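Local atomic coordinates of VMB-1 (Vibrio alginolyticus, PDB entry 6JV4), a protein that probably hydrolyses beta-lactam antibiotics to substituted beta-amino acids as a zinc-dependent metallo-beta-lactamase of subclass B1. Residues Q63-I68 against N95-K100; K10-K15 against D53-T58; N186-V191 against K215-L220. All blocks are in the same frame, centred on the assembly; numbering follows the deposited sequence.

Contact 1 of 3, residues Q63-I68 against N95-K100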
loop_
_atom_site.group_PDB
_atom_site.type_symbol
_atom_site.label_atom_id
_atom_site.label_comp_id
_atom_site.label_asym_id
_atom_site.label_seq_id
_atom_site.Cartn_x
_atom_site.Cartn_y
_atom_site.Cartn_z
ATOM N N GLN A 63 -11.993 -12.225 5.819
ATOM C CA GLN A 63 -11.368 -13.523 5.449
ATOM C C GLN A 63 -9.868 -13.484 5.782
ATOM O O GLN A 63 -9.313 -14.506 6.279
ATOM C CB GLN A 63 -11.589 -13.836 3.981
ATOM C CG GLN A 63 -13.054 -14.139 3.659
ATOM C CD GLN A 63 -13.328 -13.945 2.186
ATOM O OE1 GLN A 63 -12.423 -13.729 1.390
ATOM N NE2 GLN A 63 -14.597 -14.045 1.781
ATOM N N LEU A 64 -9.234 -12.329 5.555
ATOM C CA LEU A 64 -7.784 -12.202 5.840
ATOM C C LEU A 64 -7.562 -12.321 7.355
ATOM O O LEU A 64 -6.602 -13.016 7.759
ATOM C CB LEU A 64 -7.261 -10.864 5.317
ATOM C CG LEU A 64 -5.753 -10.670 5.492
ATOM C CD1 LEU A 64 -4.966 -11.807 4.858
ATOM C CD2 LEU A 64 -5.315 -9.318 4.933
ATOM N N ILE A 65 -8.378 -11.662 8.160
ATOM C CA ILE A 65 -8.266 -11.747 9.652
ATOM C C ILE A 65 -8.457 -13.207 10.080
ATOM O O ILE A 65 -7.648 -13.715 10.907
ATOM C CB ILE A 65 -9.261 -10.795 10.312
ATOM C CG1 ILE A 65 -8.806 -9.343 10.130
ATOM C CG2 ILE A 65 -9.492 -11.119 11.790
ATOM C CD1 ILE A 65 -9.893 -8.361 10.384
ATOM N N GLU A 66 -9.421 -13.911 9.497
ATOM C CA GLU A 66 -9.657 -15.353 9.834
ATOM C C GLU A 66 -8.399 -16.153 9.504
ATOM O O GLU A 66 -7.982 -17.011 10.321
ATOM C CB GLU A 66 -10.876 -15.922 9.088
ATOM C CG GLU A 66 -12.199 -15.411 9.610
ATOM C CD GLU A 66 -13.391 -15.483 8.653
ATOM O OE1 GLU A 66 -14.404 -14.758 8.916
ATOM O OE2 GLU A 66 -13.321 -16.254 7.640
ATOM N N TRP A 67 -7.803 -15.941 8.335
ATOM C CA TRP A 67 -6.606 -16.699 7.895
ATOM C C TRP A 67 -5.445 -16.434 8.833
ATOM O O TRP A 67 -4.771 -17.417 9.224
ATOM C CB TRP A 67 -6.222 -16.340 6.469
ATOM C CG TRP A 67 -4.977 -16.999 5.979
ATOM C CD1 TRP A 67 -4.870 -18.217 5.377
ATOM C CD2 TRP A 67 -3.662 -16.418 5.948
ATOM N NE1 TRP A 67 -3.573 -18.440 4.986
ATOM C CE2 TRP A 67 -2.808 -17.362 5.340
ATOM C CE3 TRP A 67 -3.121 -15.222 6.418
ATOM C CZ2 TRP A 67 -1.445 -17.129 5.155
ATOM C CZ3 TRP A 67 -1.769 -14.998 6.251
ATOM C CH2 TRP A 67 -0.944 -15.944 5.643
ATOM N N ILE A 68 -5.223 -15.166 9.189
ATOM C CA ILE A 68 -4.124 -14.792 10.128
ATOM C C ILE A 68 -4.329 -15.533 11.455
ATOM O O ILE A 68 -3.373 -16.161 11.937
ATOM C CB ILE A 68 -4.041 -13.267 10.309
ATOM C CG1 ILE A 68 -3.575 -12.606 9.006
ATOM C CG2 ILE A 68 -3.121 -12.907 11.472
ATOM C CD1 ILE A 68 -3.661 -11.107 9.052
ATOM N N ASN A 95 -10.837 -0.659 13.399
ATOM C CA ASN A 95 -10.999 0.180 14.613
ATOM C C ASN A 95 -12.045 -0.495 15.525
ATOM O O ASN A 95 -11.792 -0.589 16.748
ATOM C CB ASN A 95 -11.341 1.615 14.246
ATOM C CG ASN A 95 -10.145 2.435 13.778
ATOM O OD1 ASN A 95 -8.983 1.976 13.834
ATOM N ND2 ASN A 95 -10.448 3.615 13.246
ATOM N N ASP A 96 -13.115 -1.008 14.938
ATOM C CA ASP A 96 -14.169 -1.775 15.669
ATOM C C ASP A 96 -13.610 -3.020 16.354
ATOM O O ASP A 96 -14.088 -3.272 17.476
ATOM C CB ASP A 96 -15.321 -2.160 14.757
ATOM C CG ASP A 96 -16.240 -1.008 14.455
ATOM O OD1 ASP A 96 -16.112 0.019 15.134
ATOM O OD2 ASP A 96 -17.074 -1.154 13.548
ATOM N N LEU A 97 -12.619 -3.716 15.766
ATOM C CA LEU A 97 -11.943 -4.918 16.329
ATOM C C LEU A 97 -10.784 -4.517 17.234
ATOM O O LEU A 97 -10.073 -5.404 17.671
ATOM C CB LEU A 97 -11.480 -5.829 15.191
ATOM C CG LEU A 97 -12.569 -6.335 14.255
ATOM C CD1 LEU A 97 -11.979 -7.057 13.053
ATOM C CD2 LEU A 97 -13.543 -7.237 15.005
ATOM N N LYS A 98 -10.575 -3.222 17.486
ATOM C CA LYS A 98 -9.459 -2.703 18.309
ATOM C C LYS A 98 -8.117 -3.187 17.747
ATOM O O LYS A 98 -7.185 -3.457 18.516
ATOM C CB LYS A 98 -9.700 -3.085 19.779
ATOM C CG LYS A 98 -11.100 -2.712 20.252
ATOM C CD LYS A 98 -11.133 -2.095 21.629
ATOM C CE LYS A 98 -12.545 -1.750 22.062
ATOM N NZ LYS A 98 -12.927 -2.508 23.276
ATOM N N ILE A 99 -8.002 -3.263 16.420
ATOM C CA ILE A 99 -6.704 -3.462 15.726
ATOM C C ILE A 99 -6.173 -2.057 15.436
ATOM O O ILE A 99 -6.933 -1.281 14.853
ATOM C CB ILE A 99 -6.906 -4.296 14.451
ATOM C CG1 ILE A 99 -7.436 -5.689 14.761
ATOM C CG2 ILE A 99 -5.615 -4.356 13.633
ATOM C CD1 ILE A 99 -7.974 -6.408 13.552
ATOM N N LYS A 100 -4.989 -1.695 15.916
ATOM C CA LYS A 100 -4.467 -0.319 15.744
ATOM C C LYS A 100 -4.315 -0.056 14.237
ATOM O O LYS A 100 -3.888 -0.962 13.516
ATOM C CB LYS A 100 -3.105 -0.092 16.398
ATOM C CG LYS A 100 -3.055 -0.313 17.907
ATOM C CD LYS A 100 -1.849 0.329 18.575
ATOM C CE LYS A 100 -1.990 0.354 20.091
ATOM N NZ LYS A 100 -1.793 1.725 20.615
#
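Ile-65 meets Leu-97 and Ile-99 through a single atom, its terminal methyl CD1. From CD1 of Ile-65 to CD1 of Leu-97 is 3.6 Å, a close methyl contact, and from the same CD1 to CD1 of Ile-99 is 4.2 Å. In both pairs the side chains reach toward each other tip to tip, which explains why the CA atoms of Ile-65 and Leu-97 stay 10.2 Å apart and only 89 Å² is buried. In Ile-65, CG1 lies anti to the carbonyl carbon, and an anti chi2 (163°) extends the branch, so that CD1 is the atom that reaches the other segment. Leu-97 likewise has CG anti to its carbonyl carbon (chi1 -59°) and presents CD1. Helix 58-70 is one of the helices layered on a beta sheet in the αβ/βα metallo-beta-lactamase fold, and the contact joins it to the end of helix 91-96 and the chain leading into strand 100-104. Lys-98, with positive phi (56°), closes helix 91-96 in a Schellman motif; Leu-97 and Ile-99, its two neighbours in sequence, both have CB directed at segment 63-68. Leu-94 of helix 91-96 also touches both isoleucines, while Met-51 of strand 48-52 packs on Ile-65.

Contact 2 of 3, residues K10-K15 against D53-T58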
loop_
_atom_site.group_PDB
_atom_site.type_symbol
_atom_site.label_atom_id
_atom_site.label_comp_id
_atom_site.label_asym_id
_atom_site.label_seq_id
_atom_site.Cartn_x
_atom_site.Cartn_y
_atom_site.Cartn_z
ATOM N N LYS A 10 -13.571 -16.060 -3.389
ATOM C CA LYS A 10 -13.986 -15.213 -4.529
ATOM C C LYS A 10 -13.566 -13.776 -4.266
ATOM O O LYS A 10 -13.538 -13.002 -5.237
ATOM C CB LYS A 10 -15.506 -15.201 -4.717
ATOM C CG LYS A 10 -16.098 -16.559 -5.075
ATOM C CD LYS A 10 -15.421 -17.175 -6.258
ATOM C CE LYS A 10 -16.233 -18.292 -6.879
ATOM N NZ LYS A 10 -15.304 -19.275 -7.472
ATOM N N GLU A 11 -13.179 -13.445 -3.036
ATOM C CA GLU A 11 -12.865 -12.032 -2.682
ATOM C C GLU A 11 -11.368 -11.865 -2.392
ATOM O O GLU A 11 -10.927 -10.714 -2.436
ATOM C CB GLU A 11 -13.644 -11.553 -1.460
ATOM C CG GLU A 11 -15.159 -11.531 -1.652
ATOM C CD GLU A 11 -15.837 -12.896 -1.659
ATOM O OE1 GLU A 11 -15.393 -13.783 -0.943
ATOM O OE2 GLU A 11 -16.860 -13.049 -2.418
ATOM N N LEU A 12 -10.643 -12.923 -2.048
ATOM C CA LEU A 12 -9.259 -12.756 -1.514
ATOM C C LEU A 12 -8.367 -13.878 -2.013
ATOM O O LEU A 12 -8.776 -15.051 -1.931
ATOM C CB LEU A 12 -9.321 -12.774 0.014
ATOM C CG LEU A 12 -7.972 -12.686 0.743
ATOM C CD1 LEU A 12 -7.369 -11.331 0.534
ATOM C CD2 LEU A 12 -8.159 -12.916 2.226
ATOM N N LYS A 13 -7.147 -13.553 -2.421
ATOM C CA LYS A 13 -6.065 -14.525 -2.635
ATOM C C LYS A 13 -4.843 -14.091 -1.821
ATOM O O LYS A 13 -4.694 -12.885 -1.492
ATOM C CB LYS A 13 -5.668 -14.612 -4.103
ATOM C CG LYS A 13 -6.639 -15.393 -4.971
ATOM C CD LYS A 13 -6.128 -15.513 -6.389
ATOM C CE LYS A 13 -7.080 -16.253 -7.281
ATOM N NZ LYS A 13 -6.405 -16.563 -8.556
ATOM N N LEU A 14 -3.977 -15.044 -1.510
ATOM C CA LEU A 14 -2.720 -14.783 -0.773
ATOM C C LEU A 14 -1.581 -15.419 -1.537
ATOM O O LEU A 14 -1.756 -16.536 -2.071
ATOM C CB LEU A 14 -2.809 -15.361 0.635
ATOM C CG LEU A 14 -3.600 -14.526 1.624
ATOM C CD1 LEU A 14 -4.077 -15.390 2.771
ATOM C CD2 LEU A 14 -2.762 -13.357 2.123
ATOM N N LYS A 15 -0.468 -14.720 -1.684
ATOM C CA LYS A 15 0.752 -15.293 -2.291
ATOM C C LYS A 15 1.848 -15.122 -1.260
ATOM O O LYS A 15 1.995 -14.026 -0.721
ATOM C CB LYS A 15 1.128 -14.643 -3.630
ATOM C CG LYS A 15 0.148 -14.974 -4.758
ATOM C CD LYS A 15 0.143 -14.001 -5.917
ATOM C CE LYS A 15 0.780 -14.445 -7.215
ATOM N NZ LYS A 15 0.301 -13.550 -8.309
ATOM N N ASP A 53 -2.067 -1.965 3.941
ATOM C CA ASP A 53 -3.339 -1.800 3.202
ATOM C C ASP A 53 -4.317 -2.904 3.644
ATOM O O ASP A 53 -3.910 -4.012 4.009
ATOM C CB ASP A 53 -3.157 -1.702 1.694
ATOM C CG ASP A 53 -2.515 -0.405 1.201
ATOM O OD1 ASP A 53 -2.188 0.505 2.057
ATOM O OD2 ASP A 53 -2.485 -0.240 -0.060
ATOM N N THR A 54 -5.596 -2.569 3.579
ATOM C CA THR A 54 -6.679 -3.561 3.699
ATOM C C THR A 54 -7.010 -4.095 2.309
ATOM O O THR A 54 -6.907 -3.380 1.293
ATOM C CB THR A 54 -7.880 -2.957 4.443
ATOM O OG1 THR A 54 -8.356 -1.787 3.768
ATOM C CG2 THR A 54 -7.574 -2.597 5.875
ATOM N N PRO A 55 -7.477 -5.354 2.242
ATOM C CA PRO A 55 -8.128 -5.859 1.045
ATOM C C PRO A 55 -9.280 -4.935 0.612
ATOM O O PRO A 55 -9.836 -4.204 1.430
ATOM C CB PRO A 55 -8.670 -7.219 1.496
ATOM C CG PRO A 55 -7.658 -7.640 2.521
ATOM C CD PRO A 55 -7.416 -6.376 3.319
ATOM N N TRP A 56 -9.563 -4.938 -0.681
ATOM C CA TRP A 56 -10.494 -3.945 -1.295
ATOM C C TRP A 56 -11.962 -4.201 -0.940
ATOM O O TRP A 56 -12.758 -3.277 -1.067
ATOM C CB TRP A 56 -10.242 -3.952 -2.791
ATOM C CG TRP A 56 -10.522 -2.675 -3.487
ATOM C CD1 TRP A 56 -11.182 -1.566 -3.059
ATOM C CD2 TRP A 56 -10.084 -2.399 -4.823
ATOM N NE1 TRP A 56 -11.165 -0.609 -4.041
ATOM C CE2 TRP A 56 -10.505 -1.100 -5.126
ATOM C CE3 TRP A 56 -9.382 -3.148 -5.761
ATOM C CZ2 TRP A 56 -10.229 -0.515 -6.354
ATOM C CZ3 TRP A 56 -9.129 -2.567 -6.988
ATOM C CH2 TRP A 56 -9.520 -1.267 -7.243
ATOM N N THR A 57 -12.297 -5.306 -0.312
ATOM C CA THR A 57 -13.668 -5.596 0.128
ATOM C C THR A 57 -13.631 -5.963 1.603
ATOM O O THR A 57 -12.632 -6.537 2.094
ATOM C CB THR A 57 -14.398 -6.677 -0.686
ATOM O OG1 THR A 57 -13.940 -7.943 -0.277
ATOM C CG2 THR A 57 -14.260 -6.533 -2.185
ATOM N N THR A 58 -14.694 -5.603 2.297
ATOM C CA THR A 58 -14.850 -5.940 3.731
ATOM C C THR A 58 -14.883 -7.467 3.877
ATOM O O THR A 58 -14.263 -7.968 4.845
ATOM C CB THR A 58 -16.081 -5.228 4.318
ATOM O OG1 THR A 58 -15.911 -3.822 4.116
ATOM C CG2 THR A 58 -16.218 -5.463 5.799
#
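Leu-12 and Pro-55 make the apolar part of this contact: CD1 of the leucine lies 4.2 Å from ring atom CG of the proline, a loose van der Waals approach. The CB of Pro-55 is directed at the opposing chain, whereas Leu-12 gets there by its branch end, with CG anti to the backbone N (chi1 177°). Both residues are buried, and Leu-64 of helix 58-70 touches each of them, so the pair belongs to a larger apolar cluster under that helix.

The second kind of contact sets a polar atom against aliphatic carbon. OG1 of Thr-57 sits 3.8 Å from CB of Glu-11, and the two side chains cross at about a right angle. No hydrogen bond joins the segments; each polar group is engaged with helix 58-70 instead. OG1 of Thr-57 accepts from the backbone N of Gly-60, and the bend of Glu-11 at chi2 (74°) turns its carboxylate from the threonine, with OE1 bonded to NE2 of Gln-63.

The contact thus lays the residues just before edge strand 13-16 against the connection from strand 48-52 to helix 58-70. That connection, ending in Thr-57 as the helix N-cap, is a strand-to-helix link of the αβ/βα metallo-beta-lactamase fold; the side chain of Pro-55 lies about 9 Å from that of the zinc ligand Asp-86.

Contact 3 of 3, residues N186-V191 against K215-L220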
loop_
_atom_site.group_PDB
_atom_site.type_symbol
_atom_site.label_atom_id
_atom_site.label_comp_id
_atom_site.label_asym_id
_atom_site.label_seq_id
_atom_site.Cartn_x
_atom_site.Cartn_y
_atom_site.Cartn_z
ATOM N N ASN A 186 9.694 13.741 -9.108
ATOM C CA ASN A 186 10.628 14.169 -8.044
ATOM C C ASN A 186 10.425 13.262 -6.818
ATOM O O ASN A 186 11.387 12.773 -6.225
ATOM C CB ASN A 186 10.429 15.634 -7.646
ATOM C CG ASN A 186 11.503 16.118 -6.694
ATOM O OD1 ASN A 186 12.699 15.982 -6.969
ATOM N ND2 ASN A 186 11.104 16.656 -5.554
ATOM N N SER A 187 9.189 13.041 -6.422
ATOM C CA SER A 187 8.910 12.117 -5.294
ATOM C C SER A 187 9.493 10.744 -5.601
ATOM O O SER A 187 10.058 10.111 -4.722
ATOM C CB SER A 187 7.424 12.042 -5.093
ATOM O OG SER A 187 6.931 13.349 -4.787
ATOM N N MET A 188 9.302 10.272 -6.829
ATOM C CA MET A 188 9.832 8.948 -7.242
ATOM C C MET A 188 11.374 8.914 -7.156
ATOM O O MET A 188 11.926 7.843 -6.754
ATOM C CB MET A 188 9.365 8.559 -8.641
ATOM C CG MET A 188 9.691 7.086 -8.965
ATOM S SD MET A 188 8.930 5.896 -7.800
ATOM C CE MET A 188 7.215 6.118 -8.202
ATOM N N GLN A 189 12.039 9.996 -7.552
ATOM C CA GLN A 189 13.515 10.038 -7.465
ATOM C C GLN A 189 13.948 9.860 -6.018
ATOM O O GLN A 189 14.983 9.207 -5.780
ATOM C CB GLN A 189 14.106 11.297 -8.079
ATOM C CG GLN A 189 15.607 11.152 -8.277
ATOM C CD GLN A 189 15.943 10.103 -9.303
ATOM O OE1 GLN A 189 15.320 10.029 -10.366
ATOM N NE2 GLN A 189 16.984 9.327 -9.035
ATOM N N LYS A 190 13.205 10.425 -5.036
ATOM C CA LYS A 190 13.561 10.225 -3.608
ATOM C C LYS A 190 13.531 8.743 -3.268
ATOM O O LYS A 190 14.431 8.248 -2.562
ATOM C CB LYS A 190 12.632 11.057 -2.720
ATOM C CG LYS A 190 12.826 12.548 -2.937
ATOM C CD LYS A 190 11.977 13.363 -2.017
ATOM C CE LYS A 190 12.133 14.835 -2.303
ATOM N NZ LYS A 190 10.930 15.530 -1.793
ATOM N N VAL A 191 12.516 8.024 -3.757
ATOM C CA VAL A 191 12.375 6.572 -3.492
ATOM C C VAL A 191 13.513 5.830 -4.191
ATOM O O VAL A 191 14.071 4.942 -3.595
ATOM C CB VAL A 191 10.979 6.083 -3.897
ATOM C CG1 VAL A 191 10.856 4.577 -3.753
ATOM C CG2 VAL A 191 9.940 6.798 -3.070
ATOM N N LYS A 215 11.408 3.292 -12.036
ATOM C CA LYS A 215 11.889 4.059 -13.218
ATOM C C LYS A 215 10.756 4.167 -14.241
ATOM O O LYS A 215 10.616 5.241 -14.860
ATOM C CB LYS A 215 13.119 3.380 -13.828
ATOM C CG LYS A 215 14.414 3.550 -13.044
ATOM C CD LYS A 215 14.347 2.977 -11.645
ATOM C CE LYS A 215 15.636 3.154 -10.870
ATOM N NZ LYS A 215 16.705 2.258 -11.370
ATOM N N HIS A 216 9.986 3.089 -14.403
ATOM C CA HIS A 216 8.860 3.076 -15.364
ATOM C C HIS A 216 7.835 4.124 -14.934
ATOM O O HIS A 216 7.352 4.876 -15.770
ATOM C CB HIS A 216 8.270 1.664 -15.461
ATOM C CG HIS A 216 7.143 1.597 -16.430
ATOM N ND1 HIS A 216 7.288 1.960 -17.789
ATOM C CD2 HIS A 216 5.825 1.396 -16.228
ATOM C CE1 HIS A 216 6.100 1.829 -18.388
ATOM N NE2 HIS A 216 5.196 1.510 -17.434
ATOM N N THR A 217 7.436 4.087 -13.672
ATOM C CA THR A 217 6.436 5.023 -13.124
ATOM C C THR A 217 6.925 6.470 -13.272
ATOM O O THR A 217 6.131 7.354 -13.689
ATOM C CB THR A 217 6.116 4.709 -11.661
ATOM O OG1 THR A 217 5.557 3.396 -11.680
ATOM C CG2 THR A 217 5.142 5.709 -11.085
ATOM N N GLN A 218 8.199 6.743 -13.015
ATOM C CA GLN A 218 8.762 8.101 -13.160
ATOM C C GLN A 218 8.587 8.545 -14.619
ATOM O O GLN A 218 8.120 9.654 -14.859
ATOM C CB GLN A 218 10.227 8.084 -12.722
ATOM C CG GLN A 218 10.880 9.449 -12.757
ATOM C CD GLN A 218 12.291 9.340 -12.243
ATOM O OE1 GLN A 218 13.107 8.607 -12.837
ATOM N NE2 GLN A 218 12.547 9.994 -11.127
ATOM N N ALA A 219 8.872 7.644 -15.567
ATOM C CA ALA A 219 8.763 7.962 -17.015
ATOM C C ALA A 219 7.301 8.168 -17.399
ATOM O O ALA A 219 6.984 9.121 -18.194
ATOM C CB ALA A 219 9.430 6.912 -17.871
ATOM N N LEU A 220 6.381 7.374 -16.852
ATOM C CA LEU A 220 4.932 7.570 -17.131
ATOM C C LEU A 220 4.512 8.955 -16.646
ATOM O O LEU A 220 3.699 9.618 -17.379
ATOM C CB LEU A 220 4.075 6.531 -16.423
ATOM C CG LEU A 220 4.134 5.113 -16.990
ATOM C CD1 LEU A 220 3.303 4.187 -16.154
ATOM C CD2 LEU A 220 3.674 5.066 -18.405
HETATM O O HOH W 1 16.152 8.442 -12.537
#
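Two helical segments run antiparallel here, at 167°, with their axes 9.4 Å apart at the closest point. Met-188 and Gln-218 are the residues whose CA atoms come nearest, 6.1 Å. This antiparallel pair, from helices 184-194 and 212-226, belongs to the outer helical layer of the αβ/βα metallo-beta-lactamase fold, and 220 Å² is buried between the segments. Met-188 supplies the inner, apolar side. Its CG rests 3.9 Å from CB of Gln-218, while bends at chi2 (59°) and chi3 swing the methyl CE across Thr-217 at about a right angle, bringing it 3.6 Å from CG2. Phe-164 and Leu-214 also touch Met-188. The hydroxyl of Thr-217 is engaged apart from this apolar contact: OG1 accepts from the backbone N of Lys-166 and is also hydrogen-bonded to the carbonyl O of Leu-213. The side chain of Thr-217 lies about 8 Å from that of the zinc ligand His-144.

On the more exposed side the two glutamines join. Gln-218 runs extended beyond CG, carrying its amide to Gln-189, whose chain is bent at chi2. NE2 of Gln-218 donates to OE1 of Gln-189 over 2.9 Å, nearly straight at 163°; the acceptor lies close to the donor's amide plane, whereas the donor is tilted from the carbonyl plane of Gln-189. NE2 of Gln-218 also bonds to the backbone O of Pro-185, and NE2 of Gln-189 to Asn-193, which together fix both amide orientations. A water closes the ring, donating to OE1 of Gln-189 at 2.8 Å and to OE1 of Gln-218 at 3.1 Å.

Overall arrangement
From the N terminus, the chain passes 10-15, runs through antiparallel strands of the seven-stranded sheet, and returns at 53-58, closing contact 2, which ties the lead-in to edge strand 13-16 to the loop before helix 58-70. Contact 1 then closes the loop from 63-68 to 95-100, tying that helix to the end of helix 91-96. Contact 3 closes last, joining helices 184-194 and 212-226 around strand 200-203 of the five-stranded sheet. The three loops follow in series, without nesting or crossing. Contacts 1 and 2 touch, for instance where Trp-67 packs on Leu-14. Contact 3 lies on the opposite side of the chain's centre, its centre about 33 Å from that of contact 1 and about 27 Å from that of contact 2.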